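ABC transporter, substrate binding protein (Mannopine) (Agrobacterium fabrum, PDB 5L9S) is the periplasmic substrate-binding protein of an ABC transporter, probably capturing the opine mannopine and delivering it to the membrane permease. Local coordinates at residues W189-R200 against I209-E220. Numbering follows the deposited sequence.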
loop_
_atom_site.group_PDB
_atom_site.type_symbol
_atom_site.label_atom_id
_atom_site.label_comp_id
_atom_site.label_asym_id
_atom_site.label_seq_id
_atom_site.Cartn_x
_atom_site.Cartn_y
_atom_site.Cartn_z
ATOM N N TRP A 189 -4.951 4.706 -16.898
ATOM C CA TRP A 189 -5.657 5.394 -15.811
ATOM C C TRP A 189 -4.735 6.172 -14.848
ATOM O O TRP A 189 -3.743 5.654 -14.341
ATOM C CB TRP A 189 -6.590 4.439 -15.036
ATOM C CG TRP A 189 -5.929 3.308 -14.284
ATOM C CD1 TRP A 189 -5.745 2.034 -14.733
ATOM C CD2 TRP A 189 -5.538 3.305 -12.901
ATOM N NE1 TRP A 189 -5.246 1.244 -13.730
ATOM C CE2 TRP A 189 -5.092 2.002 -12.598
ATOM C CE3 TRP A 189 -5.471 4.293 -11.896
ATOM C CZ2 TRP A 189 -4.585 1.656 -11.335
ATOM C CZ3 TRP A 189 -4.988 3.943 -10.644
ATOM C CH2 TRP A 189 -4.545 2.641 -10.375
ATOM N N ARG A 190 -5.102 7.422 -14.572
ATOM C CA ARG A 190 -4.329 8.254 -13.654
ATOM C C ARG A 190 -4.967 8.235 -12.258
ATOM O O ARG A 190 -4.259 8.312 -11.246
ATOM C CB ARG A 190 -4.148 9.671 -14.218
ATOM C CG ARG A 190 -3.029 10.438 -13.532
ATOM C CD ARG A 190 -2.286 11.402 -14.440
ATOM N NE ARG A 190 -0.840 11.310 -14.228
ATOM C CZ ARG A 190 -0.191 11.767 -13.157
ATOM N NH1 ARG A 190 -0.853 12.363 -12.171
ATOM N NH2 ARG A 190 1.123 11.627 -13.063
ATOM N N THR A 191 -6.298 8.042 -12.223
ATOM C CA THR A 191 -7.154 8.001 -11.030
ATOM C C THR A 191 -7.871 6.642 -10.918
ATOM O O THR A 191 -8.112 5.983 -11.933
ATOM C CB THR A 191 -8.193 9.156 -11.195
ATOM O OG1 THR A 191 -7.504 10.401 -11.295
ATOM C CG2 THR A 191 -9.188 9.260 -10.077
ATOM N N GLY A 192 -8.266 6.286 -9.692
ATOM C CA GLY A 192 -9.080 5.108 -9.414
ATOM C C GLY A 192 -10.431 5.215 -10.096
ATOM O O GLY A 192 -10.927 4.228 -10.651
ATOM N N ASP A 193 -10.998 6.444 -10.138
ATOM C CA ASP A 193 -12.275 6.719 -10.806
ATOM C C ASP A 193 -12.241 6.356 -12.286
ATOM O O ASP A 193 -13.182 5.723 -12.754
ATOM C CB ASP A 193 -12.733 8.176 -10.598
ATOM C CG ASP A 193 -13.070 8.530 -9.155
ATOM O OD1 ASP A 193 -13.954 7.854 -8.567
ATOM O OD2 ASP A 193 -12.500 9.525 -8.633
ATOM N N GLN A 194 -11.135 6.695 -12.990
ATOM C CA GLN A 194 -10.933 6.417 -14.419
ATOM C C GLN A 194 -10.914 4.917 -14.722
ATOM O O GLN A 194 -11.559 4.489 -15.686
ATOM C CB GLN A 194 -9.659 7.093 -14.945
ATOM C CG GLN A 194 -9.713 8.613 -14.860
ATOM C CD GLN A 194 -8.563 9.266 -15.562
ATOM O OE1 GLN A 194 -8.721 9.894 -16.605
ATOM N NE2 GLN A 194 -7.395 9.190 -14.978
ATOM N N SER A 195 -10.207 4.116 -13.877
ATOM C CA SER A 195 -10.108 2.656 -14.012
ATOM C C SER A 195 -11.451 1.974 -13.711
ATOM O O SER A 195 -11.743 0.907 -14.240
ATOM C CB SER A 195 -9.012 2.116 -13.109
ATOM O OG SER A 195 -9.256 2.436 -11.751
ATOM N N VAL A 196 -12.277 2.620 -12.884
ATOM C CA VAL A 196 -13.616 2.181 -12.495
ATOM C C VAL A 196 -14.595 2.544 -13.629
ATOM O O VAL A 196 -15.387 1.687 -14.034
ATOM C CB VAL A 196 -13.966 2.780 -11.102
ATOM C CG1 VAL A 196 -15.447 2.969 -10.896
ATOM C CG2 VAL A 196 -13.395 1.932 -9.991
ATOM N N GLN A 197 -14.510 3.790 -14.175
ATOM C CA GLN A 197 -15.357 4.249 -15.287
ATOM C C GLN A 197 -15.074 3.378 -16.527
ATOM O O GLN A 197 -16.001 2.891 -17.171
ATOM C CB GLN A 197 -15.096 5.726 -15.651
ATOM C CG GLN A 197 -15.261 6.798 -14.550
ATOM C CD GLN A 197 -16.651 7.072 -14.001
ATOM O OE1 GLN A 197 -16.795 7.550 -12.861
ATOM N NE2 GLN A 197 -17.701 6.847 -14.797
ATOM N N ALA A 198 -13.782 3.190 -16.848
ATOM C CA ALA A 198 -13.310 2.424 -17.997
ATOM C C ALA A 198 -13.818 0.983 -17.956
ATOM O O ALA A 198 -14.170 0.439 -18.999
ATOM C CB ALA A 198 -11.789 2.454 -18.057
ATOM N N PHE A 199 -13.883 0.379 -16.756
ATOM C CA PHE A 199 -14.405 -0.962 -16.616
ATOM C C PHE A 199 -15.932 -0.977 -16.826
ATOM O O PHE A 199 -16.419 -1.863 -17.538
ATOM C CB PHE A 199 -14.007 -1.586 -15.265
ATOM C CG PHE A 199 -14.264 -3.078 -15.230
ATOM C CD1 PHE A 199 -15.522 -3.585 -14.856
ATOM C CD2 PHE A 199 -13.265 -3.981 -15.587
ATOM C CE1 PHE A 199 -15.765 -4.960 -14.848
ATOM C CE2 PHE A 199 -13.510 -5.360 -15.567
ATOM C CZ PHE A 199 -14.757 -5.836 -15.204
ATOM N N ARG A 200 -16.673 -0.004 -16.228
ATOM C CA ARG A 200 -18.128 0.149 -16.364
ATOM C C ARG A 200 -18.521 0.282 -17.825
ATOM O O ARG A 200 -19.528 -0.287 -18.231
ATOM C CB ARG A 200 -18.625 1.399 -15.617
ATOM C CG ARG A 200 -18.576 1.319 -14.123
ATOM C CD ARG A 200 -19.174 2.563 -13.558
ATOM N NE ARG A 200 -19.103 2.528 -12.119
ATOM C CZ ARG A 200 -18.743 3.558 -11.368
ATOM N NH1 ARG A 200 -18.738 3.447 -10.049
ATOM N NH2 ARG A 200 -18.335 4.692 -11.931
ATOM N N ILE A 209 -5.165 -2.836 -11.557
ATOM C CA ILE A 209 -5.941 -1.826 -10.823
ATOM C C ILE A 209 -5.788 -2.017 -9.310
ATOM O O ILE A 209 -5.126 -2.961 -8.890
ATOM C CB ILE A 209 -7.420 -1.736 -11.291
ATOM C CG1 ILE A 209 -8.244 -2.949 -10.853
ATOM C CG2 ILE A 209 -7.520 -1.481 -12.818
ATOM C CD1 ILE A 209 -9.767 -2.802 -11.081
ATOM N N TRP A 210 -6.350 -1.109 -8.497
ATOM C CA TRP A 210 -6.289 -1.263 -7.044
ATOM C C TRP A 210 -7.389 -2.235 -6.602
ATOM O O TRP A 210 -8.524 -2.142 -7.085
ATOM C CB TRP A 210 -6.498 0.082 -6.315
ATOM C CG TRP A 210 -5.445 1.140 -6.507
ATOM C CD1 TRP A 210 -4.087 0.977 -6.475
ATOM C CD2 TRP A 210 -5.676 2.554 -6.653
ATOM N NE1 TRP A 210 -3.460 2.185 -6.706
ATOM C CE2 TRP A 210 -4.412 3.173 -6.796
ATOM C CE3 TRP A 210 -6.835 3.354 -6.724
ATOM C CZ2 TRP A 210 -4.271 4.557 -6.958
ATOM C CZ3 TRP A 210 -6.693 4.732 -6.869
ATOM C CH2 TRP A 210 -5.428 5.316 -7.009
ATOM N N LEU A 211 -7.074 -3.142 -5.652
ATOM C CA LEU A 211 -8.061 -4.058 -5.069
ATOM C C LEU A 211 -9.299 -3.319 -4.528
ATOM O O LEU A 211 -10.407 -3.808 -4.701
ATOM C CB LEU A 211 -7.443 -4.949 -3.987
ATOM C CG LEU A 211 -8.324 -6.066 -3.379
ATOM C CD1 LEU A 211 -9.030 -6.886 -4.452
ATOM C CD2 LEU A 211 -7.513 -6.950 -2.481
ATOM N N THR A 212 -9.111 -2.138 -3.942
ATOM C CA THR A 212 -10.180 -1.273 -3.418
ATOM C C THR A 212 -11.226 -0.947 -4.500
ATOM O O THR A 212 -12.434 -1.057 -4.244
ATOM C CB THR A 212 -9.549 -0.021 -2.771
ATOM O OG1 THR A 212 -8.937 -0.440 -1.557
ATOM C CG2 THR A 212 -10.556 1.083 -2.456
ATOM N N ARG A 213 -10.748 -0.569 -5.698
ATOM C CA ARG A 213 -11.605 -0.225 -6.833
ATOM C C ARG A 213 -12.228 -1.477 -7.492
ATOM O O ARG A 213 -13.351 -1.392 -7.968
ATOM C CB ARG A 213 -10.880 0.687 -7.860
ATOM C CG ARG A 213 -10.190 1.947 -7.304
ATOM C CD ARG A 213 -10.967 2.705 -6.232
ATOM N NE ARG A 213 -11.872 3.722 -6.779
ATOM C CZ ARG A 213 -11.673 5.038 -6.726
ATOM N NH1 ARG A 213 -12.572 5.868 -7.219
ATOM N NH2 ARG A 213 -10.608 5.531 -6.107
ATOM N N ALA A 214 -11.526 -2.637 -7.475
ATOM C CA ALA A 214 -12.038 -3.905 -7.994
ATOM C C ALA A 214 -13.171 -4.405 -7.105
ATOM O O ALA A 214 -14.176 -4.883 -7.616
ATOM C CB ALA A 214 -10.920 -4.927 -8.065
ATOM N N LYS A 215 -13.013 -4.277 -5.775
ATOM C CA LYS A 215 -13.995 -4.623 -4.737
ATOM C C LYS A 215 -15.271 -3.845 -4.932
ATOM O O LYS A 215 -16.353 -4.424 -4.821
ATOM C CB LYS A 215 -13.441 -4.248 -3.362
ATOM C CG LYS A 215 -12.897 -5.391 -2.567
ATOM C CD LYS A 215 -12.793 -4.986 -1.096
ATOM C CE LYS A 215 -11.726 -5.750 -0.356
ATOM N NZ LYS A 215 -10.333 -5.359 -0.714
ATOM N N ALA A 216 -15.144 -2.523 -5.191
ATOM C CA ALA A 216 -16.259 -1.582 -5.413
ATOM C C ALA A 216 -17.044 -1.962 -6.653
ATOM O O ALA A 216 -18.266 -1.951 -6.589
ATOM C CB ALA A 216 -15.746 -0.156 -5.523
ATOM N N LEU A 217 -16.361 -2.397 -7.740
ATOM C CA LEU A 217 -17.010 -2.847 -8.979
ATOM C C LEU A 217 -17.813 -4.125 -8.771
ATOM O O LEU A 217 -18.921 -4.230 -9.314
ATOM C CB LEU A 217 -16.005 -3.018 -10.134
ATOM C CG LEU A 217 -15.509 -1.720 -10.796
ATOM C CD1 LEU A 217 -14.107 -1.909 -11.409
ATOM C CD2 LEU A 217 -16.524 -1.202 -11.831
ATOM N N LYS A 218 -17.266 -5.096 -7.991
ATOM C CA LYS A 218 -17.913 -6.371 -7.670
ATOM C C LYS A 218 -19.149 -6.110 -6.831
ATOM O O LYS A 218 -20.171 -6.754 -7.046
ATOM C CB LYS A 218 -16.956 -7.331 -6.926
ATOM C CG LYS A 218 -17.431 -8.800 -6.915
ATOM C CD LYS A 218 -16.375 -9.765 -6.419
ATOM C CE LYS A 218 -16.509 -11.143 -7.021
ATOM N NZ LYS A 218 -15.180 -11.784 -7.230
ATOM N N ALA A 219 -19.059 -5.154 -5.886
ATOM C CA ALA A 219 -20.152 -4.740 -4.995
ATOM C C ALA A 219 -21.266 -4.029 -5.778
ATOM O O ALA A 219 -22.420 -4.093 -5.361
ATOM C CB ALA A 219 -19.607 -3.835 -3.896
ATOM N N GLU A 220 -20.926 -3.373 -6.927
ATOM C CA GLU A 220 -21.883 -2.694 -7.835
ATOM C C GLU A 220 -22.576 -3.708 -8.750
ATOM O O GLU A 220 -23.533 -3.356 -9.441
ATOM C CB GLU A 220 -21.203 -1.602 -8.668
ATOM C CG GLU A 220 -20.876 -0.333 -7.898
ATOM C CD GLU A 220 -20.051 0.680 -8.684
ATOM O OE1 GLU A 220 -20.388 0.952 -9.858
ATOM O OE2 GLU A 220 -19.050 1.190 -8.131
HETATM O O HOH W 1 -9.612 8.477 -7.068
HETATM O O HOH W 2 -7.441 1.329 -9.740
#
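In the periplasmic binding-protein fold, helices 192-200 and 211-219 pack side by side, with Trp189 and Trp210 meeting where they begin; the axes come within 9.9 Å and cross at -37°, and a salt bridge ties the segments together near each end of the contact. The Trp189 ring turns its edge to the face of Trp210: Trp189 CH2 stands over the centre of that ring, 3.6 Å from Trp210 CE2, while Trp189 NE1 bonds Gln208 O. A water links Ser195 OG to Trp210 N. Two bends in the Arg213 chain (chi2 -41°, chi3 -89°) fold its guanidinium face over the backbone of Gly192, which, with no side chain, lets this group and the Trp210 ring come close; Arg213 NH1 forms a salt bridge with Asp193 OD1 (2.8 Å). The strand 206-210 leading into the second helix pairs with strand 103-116 of the mixed sheet, and Ile209 CG2 packs 3.7 Å from Trp189 NE1. Farther along, Leu217 sets CD1 against Phe199 CB (3.9 Å) and CD2 against Arg200 CG, while Val196 CG2 meets Arg213 CB at 3.5 Å. At the other end the extended Arg200 meets Glu220 side-on: Arg200 NE donates to the syn lone pair of Glu220 OE1 (3.0 Å), and NH1 donates to both Glu220 oxygens, straighter to OE2.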